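Glycoside hydrolase, GH17 family (Formosa sp. Hel1_33_131, PDB 6FCG) probably cleaves internal beta-1,3-glucosidic bonds of the algal storage glucan laminarin, acting as an endo-laminarinase of a marine bacterium. Local coordinates at residues Y381-W384 with D385-D388; W122-C125 with K126-T130; Y178-Q181 with P182-L186; G199-S202 with K203-I207. All blocks are in the same frame, centred on the assembly; numbering follows the deposited sequence.

Contact 1. Residues Y381-W384 with D385-D388; sequences YVLW and DLVD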
loop_
_atom_site.group_PDB
_atom_site.type_symbol
_atom_site.label_atom_id
_atom_site.label_comp_id
_atom_site.label_asym_id
_atom_site.label_seq_id
_atom_site.Cartn_x
_atom_site.Cartn_y
_atom_site.Cartn_z
ATOM N N TYR A 381 13.960 -32.037 2.236
ATOM C CA TYR A 381 13.127 -32.911 1.412
ATOM C C TYR A 381 13.853 -33.602 0.267
ATOM O O TYR A 381 13.697 -34.817 0.055
ATOM C CB TYR A 381 11.910 -32.158 0.859
ATOM C CG TYR A 381 11.024 -33.058 0.026
ATOM C CD1 TYR A 381 10.258 -34.062 0.628
ATOM C CD2 TYR A 381 10.995 -32.950 -1.369
ATOM C CE1 TYR A 381 9.470 -34.910 -0.132
ATOM C CE2 TYR A 381 10.215 -33.789 -2.142
ATOM C CZ TYR A 381 9.451 -34.768 -1.520
ATOM O OH TYR A 381 8.645 -35.583 -2.282
ATOM N N VAL A 382 14.643 -32.819 -0.465
ATOM C CA VAL A 382 15.449 -33.326 -1.579
ATOM C C VAL A 382 16.230 -34.617 -1.285
ATOM O O VAL A 382 16.373 -35.442 -2.189
ATOM C CB VAL A 382 16.384 -32.215 -2.127
ATOM C CG1 VAL A 382 17.411 -31.761 -1.099
ATOM C CG2 VAL A 382 17.060 -32.629 -3.424
ATOM N N LEU A 383 16.728 -34.776 -0.050
ATOM C CA LEU A 383 17.528 -35.954 0.360
ATOM C C LEU A 383 16.854 -36.951 1.313
ATOM O O LEU A 383 17.515 -37.865 1.797
ATOM C CB LEU A 383 18.842 -35.496 1.031
ATOM C CG LEU A 383 19.815 -34.627 0.241
ATOM C CD1 LEU A 383 21.101 -34.416 1.026
ATOM C CD2 LEU A 383 20.107 -35.241 -1.120
ATOM N N TRP A 384 15.574 -36.770 1.628
ATOM C CA TRP A 384 14.862 -37.700 2.541
ATOM C C TRP A 384 14.985 -39.129 2.086
ATOM O O TRP A 384 15.164 -40.019 2.887
ATOM C CB TRP A 384 13.371 -37.383 2.587
ATOM C CG TRP A 384 12.970 -36.167 3.356
ATOM C CD1 TRP A 384 13.788 -35.227 3.934
ATOM C CD2 TRP A 384 11.643 -35.760 3.611
ATOM N NE1 TRP A 384 13.030 -34.267 4.533
ATOM C CE2 TRP A 384 11.706 -34.573 4.341
ATOM C CE3 TRP A 384 10.391 -36.288 3.280
ATOM C CZ2 TRP A 384 10.556 -33.888 4.746
ATOM C CZ3 TRP A 384 9.259 -35.630 3.696
ATOM C CH2 TRP A 384 9.346 -34.434 4.421
ATOM N N ASP A 385 14.900 -39.336 0.788
ATOM C CA ASP A 385 14.956 -40.668 0.234
ATOM C C ASP A 385 16.284 -41.345 0.600
ATOM O O ASP A 385 16.301 -42.500 1.011
ATOM C CB ASP A 385 14.757 -40.584 -1.280
ATOM C CG ASP A 385 14.261 -41.873 -1.881
ATOM O OD1 ASP A 385 14.603 -42.968 -1.370
ATOM O OD2 ASP A 385 13.552 -41.782 -2.908
ATOM N N LEU A 386 17.386 -40.615 0.473
ATOM C CA LEU A 386 18.697 -41.128 0.864
ATOM C C LEU A 386 18.847 -41.407 2.344
ATOM O O LEU A 386 19.549 -42.347 2.709
ATOM C CB LEU A 386 19.811 -40.171 0.467
ATOM C CG LEU A 386 20.005 -39.907 -1.030
ATOM C CD1 LEU A 386 21.265 -39.071 -1.288
ATOM C CD2 LEU A 386 20.069 -41.191 -1.855
ATOM N N VAL A 387 18.232 -40.607 3.201
ATOM C CA VAL A 387 18.256 -40.914 4.631
ATOM C C VAL A 387 17.613 -42.287 4.885
ATOM O O VAL A 387 18.159 -43.104 5.625
ATOM C CB VAL A 387 17.566 -39.831 5.495
ATOM C CG1 VAL A 387 17.469 -40.243 6.967
ATOM C CG2 VAL A 387 18.329 -38.526 5.376
ATOM N N ASP A 388 16.461 -42.531 4.258
ATOM C CA ASP A 388 15.723 -43.802 4.401
ATOM C C ASP A 388 16.525 -45.011 3.922
ATOM O O ASP A 388 16.455 -46.066 4.527
ATOM C CB ASP A 388 14.365 -43.756 3.657
ATOM C CG ASP A 388 13.383 -42.745 4.254
ATOM O OD1 ASP A 388 13.642 -42.241 5.378
ATOM O OD2 ASP A 388 12.377 -42.446 3.578
#
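Leu383 and Leu386 meet at their methyl ends on one flank of the chain, CD2 of Leu383 lying 4.0 Å from CD1 of Leu386. The two side chains cross obliquely. In both, CG sits beside the backbone N and anti to the carbonyl carbon (chi1 -59° and -63°), and as the two residues are three positions apart along the chain this common choice carries the branches out on the same flank. Leu383 is buried and also packs on Phe373, so the pair has one inner and one outer member.

Trp384 leaves the chain in another direction, away from residues 385-388, and its indole turns back over Tyr381. CD1 of Tyr381 lies 3.4 Å above the indole plane, displaced toward the rim, while CZ3 of Trp384 comes up in the plane of the phenol at its edge. The phenol thus offers an edge to the indole face. Beyond it, Tyr381 touches Leu413 of helix 410-416, and NE1 of Trp384 is bonded to Thr405 OG1.

Asp388 curls its carboxylate back past the Trp384 carbonyl, but its charge is spent on Lys404, with which OD1 makes a salt bridge. The backbone closes with Val387 N to Leu383 O at 3.2 Å and Asp388 N to Trp384 O at 3.1 Å. These i to i+4 bonds, with an i, i+3 leucine pair on one flank, are typical of an alpha-helical turn, here in the short helix 384-388.

Contact 2. Residues W122-C125 with K126-T130; sequences WIDC and KNAWT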
loop_
_atom_site.group_PDB
_atom_site.type_symbol
_atom_site.label_atom_id
_atom_site.label_comp_id
_atom_site.label_asym_id
_atom_site.label_seq_id
_atom_site.Cartn_x
_atom_site.Cartn_y
_atom_site.Cartn_z
ATOM N N TRP A 122 39.822 -15.573 -5.526
ATOM C CA TRP A 122 38.944 -14.417 -5.577
ATOM C C TRP A 122 39.662 -13.212 -6.194
ATOM O O TRP A 122 40.790 -12.891 -5.816
ATOM C CB TRP A 122 38.428 -14.044 -4.201
ATOM C CG TRP A 122 37.339 -13.021 -4.286
ATOM C CD1 TRP A 122 37.495 -11.661 -4.404
ATOM C CD2 TRP A 122 35.940 -13.264 -4.301
ATOM N NE1 TRP A 122 36.266 -11.059 -4.493
ATOM C CE2 TRP A 122 35.295 -12.015 -4.422
ATOM C CE3 TRP A 122 35.166 -14.406 -4.216
ATOM C CZ2 TRP A 122 33.907 -11.887 -4.458
ATOM C CZ3 TRP A 122 33.779 -14.280 -4.258
ATOM C CH2 TRP A 122 33.162 -13.033 -4.367
ATOM N N ILE A 123 38.960 -12.537 -7.108
ATOM C CA ILE A 123 39.458 -11.367 -7.807
ATOM C C ILE A 123 38.620 -10.142 -7.461
ATOM O O ILE A 123 37.385 -10.165 -7.556
ATOM C CB ILE A 123 39.384 -11.625 -9.315
ATOM C CG1 ILE A 123 40.313 -12.779 -9.693
ATOM C CG2 ILE A 123 39.729 -10.384 -10.110
ATOM C CD1 ILE A 123 41.806 -12.529 -9.512
ATOM N N ASP A 124 39.309 -9.066 -7.102
ATOM C CA ASP A 124 38.697 -7.778 -6.772
ATOM C C ASP A 124 39.176 -6.673 -7.695
ATOM O O ASP A 124 40.291 -6.724 -8.205
ATOM C CB ASP A 124 39.104 -7.381 -5.365
ATOM C CG ASP A 124 38.345 -8.132 -4.283
ATOM O OD1 ASP A 124 37.172 -8.503 -4.493
ATOM O OD2 ASP A 124 38.923 -8.294 -3.175
ATOM N N CYS A 125 38.334 -5.670 -7.861
ATOM C CA CYS A 125 38.699 -4.391 -8.426
ATOM C C CYS A 125 39.345 -3.531 -7.364
ATOM O O CYS A 125 39.299 -3.851 -6.180
ATOM C CB CYS A 125 37.452 -3.672 -8.943
ATOM S SG CYS A 125 36.359 -2.895 -7.693
ATOM N N LYS A 126 39.951 -2.430 -7.797
ATOM C CA LYS A 126 40.636 -1.518 -6.885
ATOM C C LYS A 126 39.703 -0.951 -5.800
ATOM O O LYS A 126 38.617 -0.473 -6.101
ATOM C CB LYS A 126 41.267 -0.368 -7.644
ATOM C CG LYS A 126 42.151 0.526 -6.775
ATOM C CD LYS A 126 42.724 1.647 -7.616
ATOM C CE LYS A 126 43.800 2.407 -6.865
ATOM N NZ LYS A 126 43.802 3.822 -7.355
ATOM N N ASN A 127 40.173 -1.022 -4.547
ATOM C CA ASN A 127 39.452 -0.543 -3.358
ATOM C C ASN A 127 38.209 -1.304 -2.955
ATOM O O ASN A 127 37.546 -0.944 -1.996
ATOM C CB ASN A 127 39.138 0.976 -3.415
ATOM C CG ASN A 127 40.377 1.866 -3.456
ATOM O OD1 ASN A 127 40.311 2.997 -3.938
ATOM N ND2 ASN A 127 41.476 1.409 -2.885
ATOM N N ALA A 128 37.931 -2.419 -3.593
ATOM C CA ALA A 128 36.892 -3.312 -3.094
ATOM C C ALA A 128 37.054 -3.618 -1.595
ATOM O O ALA A 128 38.150 -3.797 -1.096
ATOM C CB ALA A 128 36.915 -4.608 -3.871
ATOM N N TRP A 129 35.926 -3.636 -0.901
ATOM C CA TRP A 129 35.851 -3.932 0.530
ATOM C C TRP A 129 36.593 -2.916 1.416
ATOM O O TRP A 129 36.897 -3.248 2.551
ATOM C CB TRP A 129 36.316 -5.364 0.840
ATOM C CG TRP A 129 35.899 -6.359 -0.198
ATOM C CD1 TRP A 129 36.724 -7.059 -1.038
ATOM C CD2 TRP A 129 34.565 -6.694 -0.574
ATOM N NE1 TRP A 129 35.978 -7.828 -1.892
ATOM C CE2 TRP A 129 34.645 -7.630 -1.618
ATOM C CE3 TRP A 129 33.298 -6.299 -0.120
ATOM C CZ2 TRP A 129 33.504 -8.181 -2.219
ATOM C CZ3 TRP A 129 32.151 -6.857 -0.722
ATOM C CH2 TRP A 129 32.273 -7.781 -1.761
ATOM N N THR A 130 36.830 -1.692 0.925
ATOM C CA THR A 130 37.386 -0.607 1.733
ATOM C C THR A 130 36.397 0.534 1.758
ATOM O O THR A 130 35.325 0.431 1.209
ATOM C CB THR A 130 38.690 -0.077 1.146
ATOM O OG1 THR A 130 38.385 0.683 -0.032
ATOM C CG2 THR A 130 39.638 -1.213 0.783
HETATM O O HOH W 1 40.473 -6.008 -2.488
#
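Asp124 OD1 takes the indole N-H of Trp129, with NE1 2.9 Å from OD1, and is the acceptor for a second indole as well: NE1 of Trp122 lies 2.7 Å from OD1. The two donors come from opposite faces of the carboxylate plane. Asp124 OD1 is close to the ring plane of Trp122 but tilted 24° out of that of Trp129, and the carboxylate stands 64° from the Trp129 ring. A lysine in place of Asp124 would probably leave both indole N-H groups without their shared acceptor and the Trp129 ring less firmly fixed on this side.

This tight knot belongs to the loop that follows strand 116-121 of the TIM barrel, which doubles back through two type II turns, Cys125 to Ala128 and Asn127 to Thr130. The first turn is closed by Ala128 N to Cys125 O at 3.3 Å, and it brings Ala128 CB to 3.8 Å from Asp124 CG.

The outer side is looser. A water donates to Asp124 OD2 and, weakly, to Ala128 O, while Lys126 runs extended into solvent. Trp129 is only partly exposed, because His430 of the second subunit stacks on its ring and Lys428 of that subunit packs beside it.

Contact 3. Residues Y178-Q181 with P182-L186; sequences YFVQ and PAVIL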
loop_
_atom_site.group_PDB
_atom_site.type_symbol
_atom_site.label_atom_id
_atom_site.label_comp_id
_atom_site.label_asym_id
_atom_site.label_seq_id
_atom_site.Cartn_x
_atom_site.Cartn_y
_atom_site.Cartn_z
ATOM N N TYR A 178 32.715 -5.179 -6.306
ATOM C CA TYR A 178 34.069 -5.653 -6.659
ATOM C C TYR A 178 34.393 -5.965 -8.115
ATOM O O TYR A 178 35.526 -6.363 -8.399
ATOM C CB TYR A 178 34.387 -6.917 -5.837
ATOM C CG TYR A 178 33.538 -8.140 -6.206
ATOM C CD1 TYR A 178 32.222 -8.297 -5.726
ATOM C CD2 TYR A 178 34.055 -9.142 -7.020
ATOM C CE1 TYR A 178 31.465 -9.416 -6.072
ATOM C CE2 TYR A 178 33.298 -10.254 -7.356
ATOM C CZ TYR A 178 32.017 -10.393 -6.888
ATOM O OH TYR A 178 31.315 -11.507 -7.243
ATOM N N PHE A 179 33.456 -5.774 -9.037
ATOM C CA PHE A 179 33.654 -6.324 -10.366
ATOM C C PHE A 179 34.828 -5.696 -11.098
ATOM O O PHE A 179 35.199 -4.556 -10.853
ATOM C CB PHE A 179 32.371 -6.301 -11.204
ATOM C CG PHE A 179 32.050 -4.974 -11.849
ATOM C CD1 PHE A 179 32.545 -4.670 -13.118
ATOM C CD2 PHE A 179 31.144 -4.094 -11.265
ATOM C CE1 PHE A 179 32.220 -3.464 -13.736
ATOM C CE2 PHE A 179 30.804 -2.901 -11.890
ATOM C CZ PHE A 179 31.349 -2.579 -13.121
ATOM N N VAL A 180 35.384 -6.465 -12.011
ATOM C CA VAL A 180 36.512 -6.055 -12.821
ATOM C C VAL A 180 36.170 -6.236 -14.316
ATOM O O VAL A 180 35.160 -6.877 -14.695
ATOM C CB VAL A 180 37.801 -6.852 -12.423
ATOM C CG1 VAL A 180 38.167 -6.508 -11.009
ATOM C CG2 VAL A 180 37.641 -8.373 -12.629
ATOM N N GLN A 181 37.040 -5.683 -15.153
ATOM C CA GLN A 181 36.930 -5.863 -16.586
ATOM C C GLN A 181 37.508 -7.232 -16.982
ATOM O O GLN A 181 38.338 -7.787 -16.269
ATOM C CB GLN A 181 37.663 -4.733 -17.320
ATOM C CG GLN A 181 37.146 -3.357 -16.974
ATOM C CD GLN A 181 35.700 -3.221 -17.342
ATOM O OE1 GLN A 181 34.912 -3.192 -16.458
ATOM N NE2 GLN A 181 35.328 -3.235 -18.655
ATOM N N PRO A 182 37.084 -7.778 -18.127
ATOM C CA PRO A 182 37.617 -9.062 -18.540
ATOM C C PRO A 182 39.136 -9.080 -18.749
ATOM O O PRO A 182 39.728 -10.128 -18.613
ATOM C CB PRO A 182 36.856 -9.371 -19.828
ATOM C CG PRO A 182 36.245 -8.086 -20.266
ATOM C CD PRO A 182 36.007 -7.317 -19.015
ATOM N N ALA A 183 39.749 -7.934 -19.054
ATOM C CA ALA A 183 41.206 -7.849 -19.168
ATOM C C ALA A 183 41.918 -8.354 -17.919
ATOM O O ALA A 183 42.992 -8.985 -18.025
ATOM C CB ALA A 183 41.660 -6.423 -19.477
ATOM N N VAL A 184 41.357 -8.066 -16.756
ATOM C CA VAL A 184 41.985 -8.517 -15.501
ATOM C C VAL A 184 41.821 -10.061 -15.293
ATOM O O VAL A 184 42.777 -10.724 -14.932
ATOM C CB VAL A 184 41.814 -7.566 -14.252
ATOM C CG1 VAL A 184 41.209 -6.203 -14.592
ATOM C CG2 VAL A 184 41.000 -8.277 -13.217
ATOM N N ILE A 185 40.689 -10.647 -15.632
ATOM C CA ILE A 185 40.606 -12.108 -15.593
ATOM C C ILE A 185 41.575 -12.770 -16.601
ATOM O O ILE A 185 42.268 -13.723 -16.245
ATOM C CB ILE A 185 39.188 -12.616 -15.838
ATOM C CG1 ILE A 185 38.189 -11.934 -14.906
ATOM C CG2 ILE A 185 39.134 -14.136 -15.714
ATOM C CD1 ILE A 185 38.520 -11.928 -13.428
ATOM N N LEU A 186 41.624 -12.239 -17.829
ATOM C CA LEU A 186 42.528 -12.694 -18.874
ATOM C C LEU A 186 43.981 -12.675 -18.431
ATOM O O LEU A 186 44.724 -13.630 -18.635
ATOM C CB LEU A 186 42.374 -11.810 -20.109
ATOM C CG LEU A 186 43.294 -12.079 -21.325
ATOM C CD1 LEU A 186 43.037 -13.454 -21.922
ATOM C CD2 LEU A 186 43.087 -10.999 -22.376
#
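The amide of Gln181 comes round beside the ring of Pro182, NE2 standing 4.2 Å from CD, because the Gln181 chain bends at chi2 (-61°) and runs the same way as the proline. The two aromatic rings just upstream face elsewhere: Phe179 stacks on His136, whose ND1 is also bonded to the Phe179 carbonyl, and Tyr178 meets Trp122 with the planes about 40° apart.

Apolar branches join the loop to the helix. CG2 of Val180 reaches CG2 of Val184 at 3.4 Å and CD1 of Ile185 at 3.7 Å, and the Val180 side chain crosses both at about a right angle. The other Val184 methyl, CG1, lies 3.7 Å from the carbonyl O of Gln181. Cutting Val184 back to an alanine would probably open a gap beside Val180, leaving that residue with Ile185 CD1 as its main neighbour on the helix. Ile185 also packs on Leu231 of helix 226-234.

Val184 N donates to Gln181 O at 3.1 Å, an i to i+3 bond of the first turn. With Gln181 at the N-cap and Pro182 as the first helical residue, needing no N-H partner, this is a classic helix start, here of helix 182-197 in the TIM barrel.

Contact 4. Residues G199-S202 with K203-I207; sequences GDLS and KDLWI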
loop_
_atom_site.group_PDB
_atom_site.type_symbol
_atom_site.label_atom_id
_atom_site.label_comp_id
_atom_site.label_asym_id
_atom_site.label_seq_id
_atom_site.Cartn_x
_atom_site.Cartn_y
_atom_site.Cartn_z
ATOM N N GLY A 199 56.099 -25.557 -16.638
ATOM C CA GLY A 199 56.247 -26.755 -15.803
ATOM C C GLY A 199 56.046 -26.587 -14.299
ATOM O O GLY A 199 56.150 -27.578 -13.574
ATOM N N ASP A 200 55.710 -25.379 -13.834
ATOM C CA ASP A 200 55.420 -25.145 -12.407
ATOM C C ASP A 200 54.044 -25.692 -11.957
ATOM O O ASP A 200 53.781 -25.815 -10.761
ATOM C CB ASP A 200 55.507 -23.650 -12.050
ATOM C CG ASP A 200 56.938 -23.096 -12.080
ATOM O OD1 ASP A 200 57.915 -23.878 -12.165
ATOM O OD2 ASP A 200 57.082 -21.852 -11.998
ATOM N N LEU A 201 53.165 -25.965 -12.914
ATOM C CA LEU A 201 51.867 -26.593 -12.647
ATOM C C LEU A 201 51.681 -27.687 -13.658
ATOM O O LEU A 201 52.210 -27.594 -14.768
ATOM C CB LEU A 201 50.700 -25.582 -12.801
ATOM C CG LEU A 201 50.561 -24.481 -11.751
ATOM C CD1 LEU A 201 49.542 -23.454 -12.183
ATOM C CD2 LEU A 201 50.210 -25.057 -10.385
ATOM N N SER A 202 50.934 -28.714 -13.273
ATOM C CA SER A 202 50.641 -29.822 -14.152
ATOM C C SER A 202 49.992 -29.335 -15.438
ATOM O O SER A 202 49.175 -28.451 -15.441
ATOM C CB SER A 202 49.714 -30.821 -13.460
ATOM O OG SER A 202 48.960 -31.539 -14.415
ATOM N N LYS A 203 50.339 -29.956 -16.548
ATOM C CA LYS A 203 49.706 -29.627 -17.830
ATOM C C LYS A 203 48.240 -30.027 -17.908
ATOM O O LYS A 203 47.516 -29.511 -18.769
ATOM C CB LYS A 203 50.519 -30.179 -18.994
ATOM C CG LYS A 203 51.653 -29.237 -19.325
ATOM C CD LYS A 203 52.563 -29.810 -20.377
ATOM C CE LYS A 203 53.754 -28.897 -20.681
ATOM N NZ LYS A 203 54.557 -29.596 -21.718
ATOM N N ASP A 204 47.818 -30.941 -17.029
ATOM C CA ASP A 204 46.416 -31.371 -16.951
ATOM C C ASP A 204 45.491 -30.557 -16.018
ATOM O O ASP A 204 44.284 -30.833 -15.950
ATOM C CB ASP A 204 46.370 -32.831 -16.527
ATOM C CG ASP A 204 46.950 -33.773 -17.577
ATOM O OD1 ASP A 204 46.589 -33.645 -18.768
ATOM O OD2 ASP A 204 47.734 -34.674 -17.195
ATOM N N LEU A 205 46.066 -29.582 -15.315
ATOM C CA LEU A 205 45.325 -28.660 -14.466
ATOM C C LEU A 205 44.551 -27.706 -15.333
ATOM O O LEU A 205 45.123 -27.076 -16.218
ATOM C CB LEU A 205 46.281 -27.854 -13.576
ATOM C CG LEU A 205 45.663 -26.860 -12.608
ATOM C CD1 LEU A 205 45.009 -27.568 -11.446
ATOM C CD2 LEU A 205 46.699 -25.894 -12.098
ATOM N N TRP A 206 43.252 -27.631 -15.121
ATOM C CA TRP A 206 42.402 -26.814 -15.965
ATOM C C TRP A 206 42.183 -25.444 -15.340
ATOM O O TRP A 206 42.013 -25.333 -14.130
ATOM C CB TRP A 206 41.081 -27.555 -16.270
ATOM C CG TRP A 206 41.132 -28.368 -17.538
ATOM C CD1 TRP A 206 42.247 -28.760 -18.209
ATOM C CD2 TRP A 206 40.020 -28.899 -18.271
ATOM N NE1 TRP A 206 41.906 -29.495 -19.312
ATOM C CE2 TRP A 206 40.550 -29.615 -19.367
ATOM C CE3 TRP A 206 38.640 -28.852 -18.101
ATOM C CZ2 TRP A 206 39.753 -30.253 -20.298
ATOM C CZ3 TRP A 206 37.832 -29.501 -19.023
ATOM C CH2 TRP A 206 38.397 -30.193 -20.112
ATOM N N ILE A 207 42.170 -24.410 -16.183
ATOM C CA ILE A 207 41.974 -23.042 -15.735
ATOM C C ILE A 207 40.676 -22.519 -16.294
ATOM O O ILE A 207 40.346 -22.759 -17.449
ATOM C CB ILE A 207 43.116 -22.144 -16.193
ATOM C CG1 ILE A 207 44.477 -22.791 -15.893
ATOM C CG2 ILE A 207 43.016 -20.778 -15.517
ATOM C CD1 ILE A 207 44.756 -23.057 -14.418
#
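Leu205 turns its CG anti to the backbone N (chi1 -179°), whereas Leu201 holds CG beside its own N (chi1 -70°), and between them these settings aim the two isobutyl groups at one another. Ser202 has its OG swung broadly opposite the backbone N, at 154°, which carries the hydroxyl forward over the chain that follows.

CD2 of Leu205 is the branch that touches: it lies 3.7 Å from CD1 of Leu201 and 4.0 Å from CD2 of the same residue, so one methyl sits against the forked end of the other leucine. Both leucines are buried, and Leu201 goes on to Ala154 and Gln155 of helix 143-156.

The polar half lies on the outside. Asp204 N donates to Ser202 OG at 2.9 Å, an ST turn, and the same serine opens the type I turn Ser202 to Leu205, closed by a weak bond from Leu205 N to Ser202 O at 3.3 Å. Lys203 and Asp204, at the two central positions of the turn, are exposed.

The chain arrives from the Schellman end of helix 182-197 at Gly199 and leaves into strand 206-212. The type I turn between them is probably held by the serine hydroxyl, which accepts a main-chain N-H on the solvent side, and by the leucine pair on the core side, since its own closing bond is weak.

How the contacts relate
Contacts 2 and 3 form one unit: their centres are about 11 Å apart, and Cys125 N lies 2.9 Å from Tyr178 O, probably a hydrogen bond between the loops that follow neighbouring barrel strands 116-121 and 161-168. Contact 4 is reached along helix 182-197, which contact 3 begins; it stands about 22 Å from contact 3, centre to centre, at the other end of that helix. Contact 1 lies far off, about 40 Å from contact 2 between centres and across the chain's centre. In TIM-barrel enzymes the loops after the strands carry the active site, so contacts 2 and 3 are on the side where the glucan would be expected. A calcium ion lies about 13 Å from the Gln181 side chain.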